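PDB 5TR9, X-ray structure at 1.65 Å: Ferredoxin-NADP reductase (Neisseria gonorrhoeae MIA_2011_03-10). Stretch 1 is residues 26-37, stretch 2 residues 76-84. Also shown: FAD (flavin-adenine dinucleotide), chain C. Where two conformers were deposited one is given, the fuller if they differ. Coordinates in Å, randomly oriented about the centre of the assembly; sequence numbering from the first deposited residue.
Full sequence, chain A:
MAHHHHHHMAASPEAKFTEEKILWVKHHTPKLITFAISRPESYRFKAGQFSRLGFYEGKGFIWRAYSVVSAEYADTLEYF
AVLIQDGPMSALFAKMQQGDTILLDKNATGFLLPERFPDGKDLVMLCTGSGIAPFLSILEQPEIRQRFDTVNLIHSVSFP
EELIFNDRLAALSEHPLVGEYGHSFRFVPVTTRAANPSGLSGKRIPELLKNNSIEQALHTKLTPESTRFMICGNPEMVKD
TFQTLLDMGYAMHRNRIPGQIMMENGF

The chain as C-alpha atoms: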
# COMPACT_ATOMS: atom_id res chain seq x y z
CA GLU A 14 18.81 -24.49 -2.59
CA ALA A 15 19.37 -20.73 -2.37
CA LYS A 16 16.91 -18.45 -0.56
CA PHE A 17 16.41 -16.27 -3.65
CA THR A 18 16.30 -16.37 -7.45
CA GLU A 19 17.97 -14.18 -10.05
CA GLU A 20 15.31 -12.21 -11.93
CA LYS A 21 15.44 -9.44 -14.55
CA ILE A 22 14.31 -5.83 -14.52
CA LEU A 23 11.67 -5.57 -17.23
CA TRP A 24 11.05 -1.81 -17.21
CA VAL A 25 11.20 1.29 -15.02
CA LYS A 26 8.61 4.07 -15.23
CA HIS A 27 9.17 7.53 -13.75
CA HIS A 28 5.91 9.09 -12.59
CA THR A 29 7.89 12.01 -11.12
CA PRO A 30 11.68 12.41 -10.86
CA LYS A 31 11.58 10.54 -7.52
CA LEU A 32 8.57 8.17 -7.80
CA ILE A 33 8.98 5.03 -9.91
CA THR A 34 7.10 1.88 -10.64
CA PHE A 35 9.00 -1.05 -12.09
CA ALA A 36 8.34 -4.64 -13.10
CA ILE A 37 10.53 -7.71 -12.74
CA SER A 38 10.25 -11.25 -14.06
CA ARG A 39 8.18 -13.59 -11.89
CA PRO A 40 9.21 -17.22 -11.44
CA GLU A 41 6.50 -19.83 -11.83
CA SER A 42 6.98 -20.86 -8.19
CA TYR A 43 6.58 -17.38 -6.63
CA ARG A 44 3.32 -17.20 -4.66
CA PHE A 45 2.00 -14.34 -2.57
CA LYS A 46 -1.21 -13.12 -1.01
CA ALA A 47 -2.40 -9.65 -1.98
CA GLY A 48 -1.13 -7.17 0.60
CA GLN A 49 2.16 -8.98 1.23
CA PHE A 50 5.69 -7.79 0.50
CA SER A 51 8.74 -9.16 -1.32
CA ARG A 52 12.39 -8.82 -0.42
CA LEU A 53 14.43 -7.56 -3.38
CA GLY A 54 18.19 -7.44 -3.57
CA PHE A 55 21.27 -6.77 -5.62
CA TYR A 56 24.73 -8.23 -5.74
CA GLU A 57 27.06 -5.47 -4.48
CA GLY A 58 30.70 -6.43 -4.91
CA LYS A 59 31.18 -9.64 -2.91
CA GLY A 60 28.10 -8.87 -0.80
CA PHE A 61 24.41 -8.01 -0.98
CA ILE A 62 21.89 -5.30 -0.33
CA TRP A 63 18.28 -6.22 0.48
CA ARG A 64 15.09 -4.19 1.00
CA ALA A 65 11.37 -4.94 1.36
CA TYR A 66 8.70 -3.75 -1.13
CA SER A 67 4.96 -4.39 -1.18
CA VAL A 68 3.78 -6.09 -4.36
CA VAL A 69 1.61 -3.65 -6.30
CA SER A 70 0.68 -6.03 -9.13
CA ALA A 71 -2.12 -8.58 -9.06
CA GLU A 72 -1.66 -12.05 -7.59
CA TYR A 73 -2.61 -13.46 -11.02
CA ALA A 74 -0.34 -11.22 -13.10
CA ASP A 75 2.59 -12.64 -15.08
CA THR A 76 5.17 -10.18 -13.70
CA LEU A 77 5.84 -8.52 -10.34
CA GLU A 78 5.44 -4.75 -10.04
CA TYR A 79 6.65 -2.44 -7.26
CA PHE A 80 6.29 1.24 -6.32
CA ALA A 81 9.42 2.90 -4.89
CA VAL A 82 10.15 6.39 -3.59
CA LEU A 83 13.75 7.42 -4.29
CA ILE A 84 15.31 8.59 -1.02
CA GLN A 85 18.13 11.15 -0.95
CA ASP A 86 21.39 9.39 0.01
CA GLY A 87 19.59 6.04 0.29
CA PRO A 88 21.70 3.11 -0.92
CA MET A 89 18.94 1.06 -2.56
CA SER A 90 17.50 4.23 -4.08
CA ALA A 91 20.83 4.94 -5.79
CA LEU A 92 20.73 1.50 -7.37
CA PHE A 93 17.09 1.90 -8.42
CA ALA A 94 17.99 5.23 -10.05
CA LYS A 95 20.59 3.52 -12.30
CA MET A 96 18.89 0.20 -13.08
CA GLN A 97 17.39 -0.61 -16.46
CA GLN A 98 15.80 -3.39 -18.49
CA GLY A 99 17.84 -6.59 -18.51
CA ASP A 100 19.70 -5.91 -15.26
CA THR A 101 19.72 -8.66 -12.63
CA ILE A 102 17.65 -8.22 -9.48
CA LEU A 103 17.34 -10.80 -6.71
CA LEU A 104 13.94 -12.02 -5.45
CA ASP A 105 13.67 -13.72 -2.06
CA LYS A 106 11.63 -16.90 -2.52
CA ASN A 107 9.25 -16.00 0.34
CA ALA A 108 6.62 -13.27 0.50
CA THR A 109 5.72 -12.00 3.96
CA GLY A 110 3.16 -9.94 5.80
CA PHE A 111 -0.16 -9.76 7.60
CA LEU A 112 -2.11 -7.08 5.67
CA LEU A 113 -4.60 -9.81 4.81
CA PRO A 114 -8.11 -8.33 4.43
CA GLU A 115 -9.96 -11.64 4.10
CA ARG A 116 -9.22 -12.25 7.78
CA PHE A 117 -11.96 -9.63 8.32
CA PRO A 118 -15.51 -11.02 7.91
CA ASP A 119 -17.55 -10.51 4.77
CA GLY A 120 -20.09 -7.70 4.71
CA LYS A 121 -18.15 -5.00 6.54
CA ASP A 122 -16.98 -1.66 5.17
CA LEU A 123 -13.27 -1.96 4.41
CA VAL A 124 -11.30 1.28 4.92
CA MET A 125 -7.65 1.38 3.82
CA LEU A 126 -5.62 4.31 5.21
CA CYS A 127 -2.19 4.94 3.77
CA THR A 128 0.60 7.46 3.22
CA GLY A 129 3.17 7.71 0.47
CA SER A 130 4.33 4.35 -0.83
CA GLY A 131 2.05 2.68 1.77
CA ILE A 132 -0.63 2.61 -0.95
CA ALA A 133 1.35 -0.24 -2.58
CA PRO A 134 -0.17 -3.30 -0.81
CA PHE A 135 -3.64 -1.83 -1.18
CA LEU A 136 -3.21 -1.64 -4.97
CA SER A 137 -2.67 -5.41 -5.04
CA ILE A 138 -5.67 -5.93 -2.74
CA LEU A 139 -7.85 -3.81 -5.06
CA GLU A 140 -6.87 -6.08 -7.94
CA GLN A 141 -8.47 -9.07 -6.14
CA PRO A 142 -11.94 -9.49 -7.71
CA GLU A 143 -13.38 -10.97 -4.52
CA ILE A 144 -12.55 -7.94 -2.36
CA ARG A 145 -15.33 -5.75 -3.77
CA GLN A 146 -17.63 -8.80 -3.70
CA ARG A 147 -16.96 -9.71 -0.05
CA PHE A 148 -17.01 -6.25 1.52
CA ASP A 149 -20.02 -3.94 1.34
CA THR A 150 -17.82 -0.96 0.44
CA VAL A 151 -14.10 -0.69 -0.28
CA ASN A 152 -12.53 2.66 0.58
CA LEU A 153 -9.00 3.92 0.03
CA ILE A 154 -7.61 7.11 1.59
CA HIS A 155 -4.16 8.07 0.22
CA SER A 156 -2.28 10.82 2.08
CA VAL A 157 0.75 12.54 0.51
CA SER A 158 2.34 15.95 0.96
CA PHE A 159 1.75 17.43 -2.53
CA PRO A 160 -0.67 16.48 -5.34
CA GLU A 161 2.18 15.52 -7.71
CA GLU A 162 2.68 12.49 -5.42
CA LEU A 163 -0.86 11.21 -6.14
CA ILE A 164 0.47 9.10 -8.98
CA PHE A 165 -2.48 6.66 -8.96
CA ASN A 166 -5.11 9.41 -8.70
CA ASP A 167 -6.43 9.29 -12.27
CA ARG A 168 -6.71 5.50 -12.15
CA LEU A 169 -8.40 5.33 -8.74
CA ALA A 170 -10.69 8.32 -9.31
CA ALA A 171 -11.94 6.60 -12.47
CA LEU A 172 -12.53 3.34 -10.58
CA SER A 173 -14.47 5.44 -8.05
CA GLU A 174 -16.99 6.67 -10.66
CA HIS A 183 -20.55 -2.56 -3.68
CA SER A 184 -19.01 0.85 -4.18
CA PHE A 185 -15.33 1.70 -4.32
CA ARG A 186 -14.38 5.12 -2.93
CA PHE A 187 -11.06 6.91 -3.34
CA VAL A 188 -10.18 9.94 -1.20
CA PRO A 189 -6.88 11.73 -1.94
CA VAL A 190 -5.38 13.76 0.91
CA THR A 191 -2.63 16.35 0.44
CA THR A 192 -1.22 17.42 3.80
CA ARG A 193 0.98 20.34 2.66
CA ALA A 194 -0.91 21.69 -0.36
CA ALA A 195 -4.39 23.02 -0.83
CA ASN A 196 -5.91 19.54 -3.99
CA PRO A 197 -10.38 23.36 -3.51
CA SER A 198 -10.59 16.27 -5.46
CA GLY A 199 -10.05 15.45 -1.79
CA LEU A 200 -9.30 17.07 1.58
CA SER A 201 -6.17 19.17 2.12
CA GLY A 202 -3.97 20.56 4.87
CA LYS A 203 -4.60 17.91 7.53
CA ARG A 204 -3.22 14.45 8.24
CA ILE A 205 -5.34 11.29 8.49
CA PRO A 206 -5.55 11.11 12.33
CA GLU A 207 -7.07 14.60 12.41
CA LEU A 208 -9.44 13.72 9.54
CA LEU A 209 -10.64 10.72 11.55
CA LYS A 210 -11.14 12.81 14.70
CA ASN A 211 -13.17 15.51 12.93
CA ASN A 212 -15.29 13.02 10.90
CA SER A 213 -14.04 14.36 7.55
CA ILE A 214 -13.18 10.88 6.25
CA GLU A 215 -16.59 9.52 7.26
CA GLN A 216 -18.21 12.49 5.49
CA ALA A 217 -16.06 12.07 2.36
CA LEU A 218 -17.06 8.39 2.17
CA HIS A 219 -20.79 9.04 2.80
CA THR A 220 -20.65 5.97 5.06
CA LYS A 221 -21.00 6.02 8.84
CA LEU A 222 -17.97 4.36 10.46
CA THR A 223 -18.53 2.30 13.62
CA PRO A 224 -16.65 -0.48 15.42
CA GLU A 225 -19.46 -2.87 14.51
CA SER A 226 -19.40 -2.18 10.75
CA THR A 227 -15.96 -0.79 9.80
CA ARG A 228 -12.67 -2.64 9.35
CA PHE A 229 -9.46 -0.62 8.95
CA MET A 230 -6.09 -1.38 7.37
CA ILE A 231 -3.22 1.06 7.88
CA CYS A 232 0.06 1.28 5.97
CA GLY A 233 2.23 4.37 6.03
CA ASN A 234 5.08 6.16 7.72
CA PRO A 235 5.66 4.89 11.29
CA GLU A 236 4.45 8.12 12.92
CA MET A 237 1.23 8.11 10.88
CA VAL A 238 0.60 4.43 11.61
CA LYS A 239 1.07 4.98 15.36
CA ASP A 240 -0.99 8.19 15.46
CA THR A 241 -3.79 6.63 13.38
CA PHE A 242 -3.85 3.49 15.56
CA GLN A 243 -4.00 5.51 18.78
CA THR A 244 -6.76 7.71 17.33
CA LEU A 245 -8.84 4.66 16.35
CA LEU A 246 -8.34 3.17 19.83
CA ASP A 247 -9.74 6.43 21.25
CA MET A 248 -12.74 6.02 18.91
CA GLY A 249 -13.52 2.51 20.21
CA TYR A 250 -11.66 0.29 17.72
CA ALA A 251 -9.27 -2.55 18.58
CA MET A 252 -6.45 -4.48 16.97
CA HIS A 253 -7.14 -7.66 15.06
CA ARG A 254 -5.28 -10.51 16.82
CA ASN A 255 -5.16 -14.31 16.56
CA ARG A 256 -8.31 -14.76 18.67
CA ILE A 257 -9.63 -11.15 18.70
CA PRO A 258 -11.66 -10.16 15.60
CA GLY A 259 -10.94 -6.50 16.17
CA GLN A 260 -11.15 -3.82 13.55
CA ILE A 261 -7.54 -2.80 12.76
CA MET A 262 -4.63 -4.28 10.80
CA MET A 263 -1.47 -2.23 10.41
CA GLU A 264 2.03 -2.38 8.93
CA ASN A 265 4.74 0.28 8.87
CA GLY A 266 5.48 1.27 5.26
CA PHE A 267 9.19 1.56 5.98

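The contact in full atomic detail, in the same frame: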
# COMPACT_ATOMS: atom_id res chain seq x y z
N LYS A 26 9.45 2.96 -14.82
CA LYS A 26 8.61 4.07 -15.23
C LYS A 26 8.73 5.18 -14.19
O LYS A 26 8.45 4.95 -13.02
CB LYS A 26 7.15 3.61 -15.37
CG LYS A 26 6.15 4.68 -15.78
CD LYS A 26 4.77 4.02 -15.99
CE LYS A 26 3.71 5.02 -16.38
NZ LYS A 26 4.03 5.67 -17.68
N HIS A 27 9.18 6.36 -14.62
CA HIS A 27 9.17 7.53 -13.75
C HIS A 27 7.81 8.22 -13.83
O HIS A 27 7.38 8.64 -14.92
CB HIS A 27 10.27 8.51 -14.12
CG HIS A 27 11.59 8.19 -13.49
ND1 HIS A 27 12.45 7.24 -14.01
CD2 HIS A 27 12.19 8.68 -12.38
CE1 HIS A 27 13.53 7.17 -13.25
NE2 HIS A 27 13.39 8.03 -12.26
N HIS A 28 7.13 8.30 -12.69
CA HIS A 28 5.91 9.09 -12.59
C HIS A 28 6.22 10.54 -12.24
O HIS A 28 5.53 11.46 -12.71
CB HIS A 28 4.97 8.46 -11.56
CG HIS A 28 4.61 7.05 -11.88
ND1 HIS A 28 3.40 6.69 -12.44
CD2 HIS A 28 5.32 5.90 -11.76
CE1 HIS A 28 3.37 5.38 -12.62
NE2 HIS A 28 4.53 4.88 -12.23
N THR A 29 7.24 10.73 -11.41
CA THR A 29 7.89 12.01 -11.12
C THR A 29 9.38 11.71 -11.12
O THR A 29 9.76 10.53 -11.25
CB THR A 29 7.46 12.58 -9.77
OG1 THR A 29 8.08 11.80 -8.74
CG2 THR A 29 5.94 12.56 -9.59
N PRO A 30 10.25 12.71 -10.95
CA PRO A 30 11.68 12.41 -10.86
C PRO A 30 12.05 11.44 -9.75
O PRO A 30 13.08 10.77 -9.86
CB PRO A 30 12.31 13.78 -10.62
CG PRO A 30 11.37 14.73 -11.32
CD PRO A 30 10.01 14.16 -11.04
N LYS A 31 11.23 11.32 -8.70
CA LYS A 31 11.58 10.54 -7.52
C LYS A 31 10.59 9.41 -7.22
O LYS A 31 10.78 8.70 -6.23
CB LYS A 31 11.69 11.46 -6.29
CG LYS A 31 12.72 12.57 -6.43
CD LYS A 31 14.12 12.00 -6.53
CE LYS A 31 15.15 13.08 -6.77
NZ LYS A 31 16.48 12.51 -7.12
N LEU A 32 9.55 9.23 -8.03
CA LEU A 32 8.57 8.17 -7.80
C LEU A 32 8.57 7.25 -9.02
O LEU A 32 8.24 7.69 -10.13
CB LEU A 32 7.17 8.74 -7.55
CG LEU A 32 7.06 9.63 -6.30
CD1 LEU A 32 5.67 10.23 -6.18
CD2 LEU A 32 7.43 8.86 -5.04
N ILE A 33 8.94 5.98 -8.81
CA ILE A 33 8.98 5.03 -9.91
C ILE A 33 8.07 3.85 -9.62
O ILE A 33 7.86 3.46 -8.47
CB ILE A 33 10.42 4.52 -10.20
CG1 ILE A 33 10.98 3.77 -8.98
CG2 ILE A 33 11.33 5.68 -10.58
CD1 ILE A 33 12.28 3.02 -9.26
N THR A 34 7.53 3.27 -10.69
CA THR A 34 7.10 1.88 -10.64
C THR A 34 8.02 1.08 -11.56
O THR A 34 8.62 1.63 -12.49
CB THR A 34 5.63 1.69 -11.04
OG1 THR A 34 5.36 2.28 -12.32
CG2 THR A 34 4.71 2.33 -9.99
N PHE A 35 8.18 -0.20 -11.25
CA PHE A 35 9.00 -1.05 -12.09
C PHE A 35 8.49 -2.48 -12.00
O PHE A 35 7.84 -2.85 -11.02
CB PHE A 35 10.50 -0.97 -11.74
CG PHE A 35 10.84 -1.42 -10.33
CD1 PHE A 35 10.77 -0.53 -9.26
CD2 PHE A 35 11.32 -2.71 -10.10
CE1 PHE A 35 11.12 -0.93 -7.97
CE2 PHE A 35 11.67 -3.12 -8.81
CZ PHE A 35 11.58 -2.23 -7.74
N ALA A 36 8.75 -3.25 -13.04
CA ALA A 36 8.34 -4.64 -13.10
C ALA A 36 9.57 -5.52 -13.23
O ALA A 36 10.56 -5.14 -13.87
CB ALA A 36 7.41 -4.90 -14.29
N ILE A 37 9.48 -6.71 -12.63
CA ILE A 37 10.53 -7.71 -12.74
C ILE A 37 9.90 -9.03 -13.16
O ILE A 37 8.69 -9.25 -13.03
CB ILE A 37 11.31 -7.89 -11.41
CG1 ILE A 37 10.44 -8.58 -10.36
CG2 ILE A 37 11.79 -6.53 -10.87
CD1 ILE A 37 11.19 -8.87 -9.06
N THR A 76 3.98 -10.90 -14.10
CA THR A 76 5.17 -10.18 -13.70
C THR A 76 4.92 -9.70 -12.28
O THR A 76 3.80 -9.81 -11.77
CB THR A 76 5.45 -8.98 -14.61
OG1 THR A 76 4.27 -8.17 -14.69
CG2 THR A 76 5.84 -9.46 -16.01
N LEU A 77 5.96 -9.16 -11.64
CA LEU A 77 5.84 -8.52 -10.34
C LEU A 77 6.13 -7.04 -10.49
O LEU A 77 7.16 -6.68 -11.07
CB LEU A 77 6.81 -9.14 -9.33
CG LEU A 77 6.48 -10.58 -8.93
CD1 LEU A 77 7.74 -11.25 -8.36
CD2 LEU A 77 5.33 -10.59 -7.91
N GLU A 78 5.25 -6.19 -9.97
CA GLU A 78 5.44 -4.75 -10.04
C GLU A 78 5.56 -4.17 -8.64
O GLU A 78 4.94 -4.66 -7.69
CB GLU A 78 4.29 -4.09 -10.81
CG GLU A 78 4.55 -2.64 -11.14
CD GLU A 78 3.49 -2.04 -12.06
OE1 GLU A 78 3.07 -2.71 -13.04
OE2 GLU A 78 3.10 -0.89 -11.80
N TYR A 79 6.37 -3.11 -8.53
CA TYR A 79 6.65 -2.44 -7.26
C TYR A 79 6.60 -0.94 -7.47
O TYR A 79 6.75 -0.44 -8.59
CB TYR A 79 8.02 -2.86 -6.70
CG TYR A 79 8.12 -4.36 -6.51
CD1 TYR A 79 7.63 -4.97 -5.36
CD2 TYR A 79 8.65 -5.17 -7.53
CE1 TYR A 79 7.70 -6.36 -5.20
CE2 TYR A 79 8.72 -6.55 -7.38
CZ TYR A 79 8.24 -7.14 -6.22
OH TYR A 79 8.32 -8.51 -6.09
N PHE A 80 6.34 -0.22 -6.37
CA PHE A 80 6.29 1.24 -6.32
C PHE A 80 7.33 1.70 -5.31
O PHE A 80 7.21 1.37 -4.12
CB PHE A 80 4.88 1.72 -5.93
CG PHE A 80 4.78 3.19 -5.57
CD1 PHE A 80 5.53 4.15 -6.23
CD2 PHE A 80 3.87 3.61 -4.60
CE1 PHE A 80 5.42 5.50 -5.90
CE2 PHE A 80 3.73 4.96 -4.29
CZ PHE A 80 4.50 5.90 -4.93
N ALA A 81 8.34 2.44 -5.77
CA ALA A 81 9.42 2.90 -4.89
C ALA A 81 9.57 4.41 -4.91
O ALA A 81 9.50 5.05 -5.97
CB ALA A 81 10.76 2.25 -5.28
N VAL A 82 9.78 4.98 -3.73
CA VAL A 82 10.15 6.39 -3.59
C VAL A 82 11.67 6.46 -3.48
O VAL A 82 12.28 5.78 -2.65
CB VAL A 82 9.47 7.04 -2.38
CG1 VAL A 82 9.54 6.14 -1.19
CG2 VAL A 82 10.15 8.37 -2.03
N LEU A 83 12.29 7.31 -4.31
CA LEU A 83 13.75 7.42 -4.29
C LEU A 83 14.17 8.37 -3.18
O LEU A 83 13.79 9.55 -3.17
CB LEU A 83 14.28 7.87 -5.65
CG LEU A 83 13.89 6.93 -6.80
CD1 LEU A 83 14.44 7.45 -8.12
CD2 LEU A 83 14.37 5.49 -6.55
N ILE A 84 14.94 7.86 -2.22
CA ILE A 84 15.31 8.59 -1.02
C ILE A 84 16.70 9.18 -1.20
O ILE A 84 17.64 8.48 -1.61
CB ILE A 84 15.27 7.66 0.21
CG1 ILE A 84 13.88 7.06 0.41
CG2 ILE A 84 15.76 8.42 1.47
CD1 ILE A 84 12.81 8.09 0.69
PA FAD C . 17.12 3.23 3.51
O1A FAD C . 18.51 3.15 4.04
O2A FAD C . 16.31 1.94 3.54
O5B FAD C . 16.27 4.29 4.28
C5B FAD C . 16.77 5.61 4.55
C4B FAD C . 15.65 6.40 5.17
O4B FAD C . 14.68 6.71 4.15
C3B FAD C . 14.85 5.65 6.23
O3B FAD C . 15.45 5.74 7.51
C2B FAD C . 13.50 6.38 6.20
O2B FAD C . 13.54 7.58 6.96
C1B FAD C . 13.38 6.77 4.72
N9A FAD C . 12.51 5.92 3.93
C8A FAD C . 12.75 4.64 3.50
N7A FAD C . 11.80 4.14 2.75
C5A FAD C . 10.88 5.17 2.66
C6A FAD C . 9.65 5.28 1.99
N6A FAD C . 9.10 4.29 1.28
N1A FAD C . 8.97 6.45 2.11
C2A FAD C . 9.51 7.44 2.83
N3A FAD C . 10.67 7.45 3.50
C4A FAD C . 11.31 6.28 3.36
N1 FAD C . 9.66 1.43 0.17
C2 FAD C . 9.04 1.76 -0.99
O2 FAD C . 9.44 2.71 -1.69
N3 FAD C . 7.91 1.05 -1.39
C4 FAD C . 7.34 -0.01 -0.70
O4 FAD C . 6.35 -0.58 -1.15
C4X FAD C . 8.02 -0.36 0.52
N5 FAD C . 7.52 -1.34 1.25
C5X FAD C . 8.18 -1.67 2.42
C6 FAD C . 7.68 -2.71 3.20
C7 FAD C . 8.30 -3.08 4.39
C7M FAD C . 7.74 -4.22 5.20
C8 FAD C . 9.46 -2.41 4.80
C8M FAD C . 10.16 -2.80 6.08
C9 FAD C . 9.96 -1.36 4.03
C9A FAD C . 9.34 -0.99 2.84
N10 FAD C . 9.80 0.09 2.05
C10 FAD C . 9.18 0.41 0.87
C1' FAD C . 11.07 0.75 2.34
C2' FAD C . 12.19 0.11 1.50
O2' FAD C . 12.49 -1.21 1.96
C3' FAD C . 13.46 0.95 1.51
O3' FAD C . 13.79 1.31 2.85
C4' FAD C . 13.42 2.15 0.56
O4' FAD C . 13.38 1.66 -0.79
C5' FAD C . 14.61 3.07 0.71
O5' FAD C . 15.82 2.30 0.59
P FAD C . 17.24 3.01 0.66
O1P FAD C . 17.37 4.01 -0.48
O2P FAD C . 18.26 1.94 0.78
O3P FAD C . 17.13 3.82 2.04
O HOH W 1 3.05 1.50 -13.43

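Residues 32-37 pair with residues 77-82 as antiparallel strands, their N-to-C directions 156° apart, and the two stretches bury 831 Å² between them. Three hydrogen-bonded pairs carry the ladder. Ile33 N donates to Ala81 O (3.0 Å) and Ala81 N to Ile33 O (2.9 Å); Phe35 N to Tyr79 O (3.0 Å) and Tyr79 N to Phe35 O (2.9 Å); Ile37 N to Leu77 O (2.8 Å) and Leu77 N to Ile37 O (3.1 Å). A seventh bond, Leu83 N to Lys31 O (2.8 Å), extends the pairing past the strand end.

In the intervening pairs the polar backbone atoms point away from the partner strand, and several of them are satisfied by other groups. Thr34 N donates to Lys26 O (3.0 Å) and Thr34 O accepts from Lys26 N (2.8 Å), while Leu32 O accepts from His28 N (2.9 Å), so the first stretch folds back on itself. Across the second strand, FAD takes the corresponding positions: its N3 donates to Phe80 O (2.8 Å), and Val82 N donates to its O2 (3.1 Å). The strand edge thus reads the flavin's own donor and acceptor.

One face of the sheet is apolar. Tyr79 CB sits over the Phe35 ring, 4.1 Å from its centroid, and Ala81 CB meets that ring's edge, 4.2 Å from Phe35 CE1. Ile37 CD1 approaches the edge of the Tyr79 ring, 3.8 Å from Tyr79 CE2; the Tyr79 hydroxyl is hydrogen-bonded elsewhere in the structure.

The opposite face mixes character. Leu32 CD2 packs against Val82 CB (3.8 Å) and Phe80 CE1 (4.0 Å), whereas Thr34 OG1 hydrogen-bonds His28 NE2 (2.7 Å) and a water (2.7 Å from its O). That water donates to Glu78 OE2 (2.9 Å from its O), linking the strands through polar side chains without a direct hydrogen bond between them.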